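Probable acrylyl-CoA reductase AcuI (Escherichia coli, PDB 1O89) probably catalyses the NADPH-dependent reduction of acrylyl-CoA to propanoyl-CoA, working as a homodimer of the zinc-containing alcohol dehydrogenase family. Local coordinates at residues Phe222-Ala236 / Ala246-Ala259. Sequence-based numbering, arbitrary orientation.
Sequences FAESRPLEKQVWAGA and AKVLAQMNYGGCVA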
loop_
_atom_site.group_PDB
_atom_site.type_symbol
_atom_site.label_atom_id
_atom_site.label_comp_id
_atom_site.label_asym_id
_atom_site.label_seq_id
_atom_site.Cartn_x
_atom_site.Cartn_y
_atom_site.Cartn_z
ATOM N N PHE A 222 14.523 6.000 -14.744
ATOM C CA PHE A 222 13.400 5.985 -13.813
ATOM C C PHE A 222 12.955 7.406 -13.481
ATOM O O PHE A 222 13.047 7.850 -12.338
ATOM C CB PHE A 222 13.793 5.215 -12.546
ATOM C CG PHE A 222 13.947 3.742 -12.772
ATOM C CD1 PHE A 222 15.113 3.234 -13.314
ATOM C CD2 PHE A 222 12.913 2.872 -12.469
ATOM C CE1 PHE A 222 15.254 1.879 -13.542
ATOM C CE2 PHE A 222 13.044 1.511 -12.682
ATOM C CZ PHE A 222 14.216 1.012 -13.223
ATOM N N ALA A 223 12.479 8.115 -14.502
ATOM C CA ALA A 223 12.052 9.506 -14.360
ATOM C C ALA A 223 10.570 9.627 -14.727
ATOM O O ALA A 223 9.715 9.077 -14.024
ATOM C CB ALA A 223 12.925 10.415 -15.210
ATOM N N GLU A 224 10.251 10.313 -15.816
ATOM C CA GLU A 224 8.856 10.469 -16.204
ATOM C C GLU A 224 8.270 9.084 -16.492
ATOM O O GLU A 224 8.989 8.145 -16.876
ATOM C CB GLU A 224 8.689 11.417 -17.414
ATOM C CG GLU A 224 7.690 12.558 -17.193
ATOM C CD GLU A 224 6.763 12.798 -18.381
ATOM O OE1 GLU A 224 5.748 12.075 -18.518
ATOM O OE2 GLU A 224 7.037 13.722 -19.181
ATOM N N SER A 225 6.974 8.961 -16.247
ATOM C CA SER A 225 6.264 7.721 -16.470
ATOM C C SER A 225 4.818 8.011 -16.844
ATOM O O SER A 225 4.233 9.005 -16.409
ATOM C CB SER A 225 6.311 6.872 -15.200
ATOM O OG SER A 225 5.291 7.257 -14.298
ATOM N N ARG A 226 4.243 7.141 -17.657
ATOM C CA ARG A 226 2.806 7.123 -17.844
ATOM C C ARG A 226 2.180 6.488 -16.591
ATOM O O ARG A 226 2.874 5.825 -15.813
ATOM C CB ARG A 226 2.435 6.320 -19.103
ATOM C CG ARG A 226 2.814 6.986 -20.420
ATOM C CD ARG A 226 2.844 6.021 -21.620
ATOM N NE ARG A 226 3.902 5.013 -21.469
ATOM C CZ ARG A 226 5.204 5.215 -21.721
ATOM N NH1 ARG A 226 5.643 6.392 -22.167
ATOM N NH2 ARG A 226 6.075 4.224 -21.534
ATOM N N PRO A 227 0.879 6.701 -16.391
ATOM C CA PRO A 227 0.150 6.072 -15.281
ATOM C C PRO A 227 0.339 4.552 -15.216
ATOM O O PRO A 227 0.518 4.004 -14.124
ATOM C CB PRO A 227 -1.315 6.411 -15.589
ATOM C CG PRO A 227 -1.269 7.626 -16.446
ATOM C CD PRO A 227 0.001 7.563 -17.211
ATOM N N LEU A 228 0.284 3.895 -16.373
ATOM C CA LEU A 228 0.588 2.470 -16.481
ATOM C C LEU A 228 1.640 2.222 -17.559
ATOM O O LEU A 228 1.516 2.705 -18.686
ATOM C CB LEU A 228 -0.671 1.664 -16.811
ATOM C CG LEU A 228 -1.823 1.714 -15.801
ATOM C CD1 LEU A 228 -3.018 0.916 -16.318
ATOM C CD2 LEU A 228 -1.398 1.214 -14.419
ATOM N N GLU A 229 2.663 1.455 -17.202
ATOM C CA GLU A 229 3.682 0.994 -18.140
ATOM C C GLU A 229 3.679 -0.524 -18.208
ATOM O O GLU A 229 2.967 -1.167 -17.460
ATOM C CB GLU A 229 5.067 1.460 -17.685
ATOM C CG GLU A 229 5.123 2.916 -17.245
ATOM C CD GLU A 229 6.287 3.668 -17.857
ATOM O OE1 GLU A 229 7.448 3.241 -17.667
ATOM O OE2 GLU A 229 6.030 4.691 -18.520
ATOM N N LYS A 230 4.492 -1.100 -19.091
ATOM C CA LYS A 230 4.608 -2.558 -19.175
ATOM C C LYS A 230 4.929 -3.146 -17.798
ATOM O O LYS A 230 5.768 -2.605 -17.059
ATOM C CB LYS A 230 5.685 -2.972 -20.181
ATOM C CG LYS A 230 5.753 -4.478 -20.404
ATOM C CD LYS A 230 6.954 -4.909 -21.230
ATOM C CE LYS A 230 6.830 -6.387 -21.592
ATOM N NZ LYS A 230 8.053 -6.915 -22.250
ATOM N N GLN A 231 4.255 -4.244 -17.467
ATOM C CA GLN A 231 4.439 -4.939 -16.192
ATOM C C GLN A 231 5.760 -5.717 -16.185
ATOM O O GLN A 231 5.904 -6.684 -16.925
ATOM C CB GLN A 231 3.294 -5.932 -15.955
ATOM C CG GLN A 231 1.977 -5.320 -15.508
ATOM C CD GLN A 231 0.823 -6.298 -15.631
ATOM O OE1 GLN A 231 0.553 -7.067 -14.710
ATOM N NE2 GLN A 231 0.153 -6.286 -16.777
ATOM N N VAL A 232 6.712 -5.295 -15.349
ATOM C CA VAL A 232 8.005 -5.986 -15.243
ATOM C C VAL A 232 8.397 -6.449 -13.826
ATOM O O VAL A 232 9.135 -7.419 -13.704
ATOM C CB VAL A 232 9.173 -5.154 -15.883
ATOM C CG1 VAL A 232 9.073 -5.153 -17.406
ATOM C CG2 VAL A 232 9.205 -3.725 -15.373
ATOM N N TRP A 233 7.913 -5.804 -12.762
ATOM C CA TRP A 233 8.357 -6.168 -11.394
ATOM C C TRP A 233 7.319 -6.921 -10.561
ATOM O O TRP A 233 6.160 -6.510 -10.478
ATOM C CB TRP A 233 8.807 -4.942 -10.584
ATOM C CG TRP A 233 9.602 -3.946 -11.322
ATOM C CD1 TRP A 233 9.297 -2.634 -11.502
ATOM C CD2 TRP A 233 10.847 -4.166 -11.974
ATOM N NE1 TRP A 233 10.266 -2.020 -12.255
ATOM C CE2 TRP A 233 11.242 -2.936 -12.547
ATOM C CE3 TRP A 233 11.675 -5.282 -12.142
ATOM C CZ2 TRP A 233 12.419 -2.794 -13.280
ATOM C CZ3 TRP A 233 12.850 -5.138 -12.870
ATOM C CH2 TRP A 233 13.206 -3.905 -13.433
ATOM N N ALA A 234 7.754 -8.008 -9.917
ATOM C CA ALA A 234 6.910 -8.737 -8.961
ATOM C C ALA A 234 6.840 -7.983 -7.644
ATOM O O ALA A 234 5.803 -7.978 -6.958
ATOM C CB ALA A 234 7.458 -10.129 -8.731
ATOM N N GLY A 235 7.964 -7.377 -7.284
ATOM C CA GLY A 235 8.075 -6.578 -6.087
ATOM C C GLY A 235 9.151 -5.515 -6.222
ATOM O O GLY A 235 9.935 -5.516 -7.182
ATOM N N ALA A 236 9.196 -4.610 -5.244
ATOM C CA ALA A 236 10.157 -3.517 -5.268
ATOM C C ALA A 236 10.453 -2.989 -3.868
ATOM O O ALA A 236 9.590 -2.984 -2.987
ATOM C CB ALA A 236 9.662 -2.367 -6.197
ATOM N N ALA A 246 7.371 6.650 -8.502
ATOM C CA ALA A 246 6.218 6.737 -9.408
ATOM C C ALA A 246 6.390 5.794 -10.608
ATOM O O ALA A 246 5.469 5.074 -10.971
ATOM C CB ALA A 246 5.994 8.198 -9.885
ATOM N N LYS A 247 7.583 5.767 -11.191
ATOM C CA LYS A 247 7.857 4.900 -12.339
ATOM C C LYS A 247 7.701 3.424 -11.959
ATOM O O LYS A 247 7.035 2.667 -12.661
ATOM C CB LYS A 247 9.264 5.172 -12.872
ATOM C CG LYS A 247 9.687 4.305 -14.065
ATOM C CD LYS A 247 9.188 4.854 -15.370
ATOM C CE LYS A 247 10.186 4.621 -16.489
ATOM N NZ LYS A 247 9.539 4.776 -17.784
ATOM N N VAL A 248 8.313 3.036 -10.849
ATOM C CA VAL A 248 8.302 1.658 -10.365
ATOM C C VAL A 248 6.875 1.153 -10.146
ATOM O O VAL A 248 6.567 0.006 -10.455
ATOM C CB VAL A 248 9.091 1.535 -9.035
ATOM C CG1 VAL A 248 8.827 0.191 -8.340
ATOM C CG2 VAL A 248 10.584 1.729 -9.257
ATOM N N LEU A 249 6.016 2.017 -9.609
ATOM C CA LEU A 249 4.617 1.677 -9.373
ATOM C C LEU A 249 3.865 1.385 -10.666
ATOM O O LEU A 249 3.084 0.453 -10.724
ATOM C CB LEU A 249 3.906 2.798 -8.611
ATOM C CG LEU A 249 4.157 2.849 -7.105
ATOM C CD1 LEU A 249 3.755 4.211 -6.571
ATOM C CD2 LEU A 249 3.417 1.722 -6.375
ATOM N N ALA A 250 4.105 2.192 -11.697
ATOM C CA ALA A 250 3.480 1.990 -12.996
ATOM C C ALA A 250 4.017 0.742 -13.713
ATOM O O ALA A 250 3.392 0.250 -14.654
ATOM C CB ALA A 250 3.673 3.210 -13.854
ATOM N N GLN A 251 5.157 0.227 -13.248
ATOM C CA GLN A 251 5.777 -0.992 -13.790
ATOM C C GLN A 251 5.475 -2.258 -12.976
ATOM O O GLN A 251 5.915 -3.336 -13.344
ATOM C CB GLN A 251 7.302 -0.827 -13.865
ATOM C CG GLN A 251 7.787 0.146 -14.911
ATOM C CD GLN A 251 9.298 0.332 -14.887
ATOM O OE1 GLN A 251 9.942 0.260 -13.825
ATOM N NE2 GLN A 251 9.861 0.596 -16.039
ATOM N N MET A 252 4.743 -2.134 -11.871
ATOM C CA MET A 252 4.436 -3.290 -11.019
ATOM C C MET A 252 3.482 -4.285 -11.707
ATOM O O MET A 252 2.477 -3.898 -12.298
ATOM C CB MET A 252 3.813 -2.832 -9.707
ATOM C CG MET A 252 4.719 -1.979 -8.823
ATOM S SD MET A 252 6.372 -2.702 -8.474
ATOM C CE MET A 252 5.823 -4.315 -7.872
ATOM N N ASN A 253 3.839 -5.567 -11.640
ATOM C CA ASN A 253 2.949 -6.670 -11.993
ATOM C C ASN A 253 1.652 -6.558 -11.231
ATOM O O ASN A 253 1.630 -6.002 -10.137
ATOM C CB ASN A 253 3.563 -8.015 -11.601
ATOM C CG ASN A 253 4.698 -8.444 -12.515
ATOM O OD1 ASN A 253 4.985 -7.798 -13.538
ATOM N ND2 ASN A 253 5.342 -9.550 -12.159
ATOM N N TYR A 254 0.592 -7.125 -11.797
ATOM C CA TYR A 254 -0.666 -7.300 -11.089
ATOM C C TYR A 254 -0.439 -8.016 -9.754
ATOM O O TYR A 254 0.111 -9.117 -9.718
ATOM C CB TYR A 254 -1.648 -8.112 -11.945
ATOM C CG TYR A 254 -3.049 -8.067 -11.415
ATOM C CD1 TYR A 254 -3.430 -8.863 -10.337
ATOM C CD2 TYR A 254 -3.995 -7.209 -11.969
ATOM C CE1 TYR A 254 -4.723 -8.816 -9.833
ATOM C CE2 TYR A 254 -5.281 -7.151 -11.473
ATOM C CZ TYR A 254 -5.641 -7.960 -10.406
ATOM O OH TYR A 254 -6.914 -7.910 -9.906
ATOM N N GLY A 255 -0.879 -7.386 -8.666
ATOM C CA GLY A 255 -0.810 -7.957 -7.327
ATOM C C GLY A 255 0.536 -7.749 -6.660
ATOM O O GLY A 255 0.779 -8.272 -5.582
ATOM N N GLY A 256 1.406 -6.964 -7.284
ATOM C CA GLY A 256 2.739 -6.724 -6.779
ATOM C C GLY A 256 2.753 -5.755 -5.620
ATOM O O GLY A 256 1.773 -5.097 -5.325
ATOM N N CYS A 257 3.886 -5.696 -4.942
ATOM C CA CYS A 257 4.056 -4.858 -3.767
ATOM C C CYS A 257 5.363 -4.085 -3.837
ATOM O O CYS A 257 6.411 -4.657 -4.111
ATOM C CB CYS A 257 4.047 -5.720 -2.501
ATOM S SG CYS A 257 4.239 -4.725 -1.003
ATOM N N VAL A 258 5.287 -2.785 -3.586
ATOM C CA VAL A 258 6.447 -1.936 -3.366
ATOM C C VAL A 258 6.546 -1.625 -1.872
ATOM O O VAL A 258 5.573 -1.157 -1.281
ATOM C CB VAL A 258 6.287 -0.584 -4.120
ATOM C CG1 VAL A 258 7.516 0.274 -3.964
ATOM C CG2 VAL A 258 5.989 -0.829 -5.576
ATOM N N ALA A 259 7.701 -1.896 -1.258
ATOM C CA ALA A 259 8.001 -1.428 0.099
ATOM C C ALA A 259 8.784 -0.133 -0.021
ATOM O O ALA A 259 9.879 -0.125 -0.554
ATOM C CB ALA A 259 8.801 -2.444 0.841
#
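Lys247, on the helix 242-250, reaches into the loop 222-232 and meets Glu229 there in a salt bridge. Its CG stands anti to the backbone N (chi1 179°), which sends the chain past the Phe222 ring and the CB of Ser225; bends further out then deliver NZ to the syn side of the carboxylate, 2.6 Å from Glu229 OE1. The other oxygen, Glu229 OE2, accepts Arg226 N and lies above the Arg226 guanidinium plane, offset toward its rim, so that the two meet by charge alone. Where the helix runs out, Glu229 N donates to Ala250 O (2.9 Å), and Ala250 CB tucks in among the carbonyls of Arg226 and Pro227. With an alanine at position 229's carboxylate site, the Lys247 ammonium would probably be left without its countercharge and Arg226 N without its acceptor.

Gln251 is gripped at both ends. Its backbone O takes two bonds, from Val232 N and Trp233 N, while its side chain lies alongside the indole so that OE1 receives Trp233 NE1 at 2.8 Å, the donor well above the amide plane. Val232 CG2 sits over the centre of one indole face, and Met252 SD lies at the ring edge, 5.2 Å from the centroid of the five-membered ring, a Met-aromatic contact. Just before Val232, the extended Gln231 side chain offers OE1 to Tyr254 N (2.9 Å) in the type II turn 253-256; the Tyr254 hydroxyl bonds Asp287 of the second subunit.

Beyond the turn, Ala236 pairs in parallel with Val258 as neighbouring strands of the Rossmann-type sheet, and its CB presses on Val248 CG1 at 3.4 Å. Strand 233-238, helix 242-250 and strand 256-260 form a right-handed beta-alpha-beta crossover. The Glu229-Lys247 bridge fastens the loop leading into it to its helix, and the buried indole N-H, satisfied by Gln251 OE1, ties the ring to the residue just past that helix.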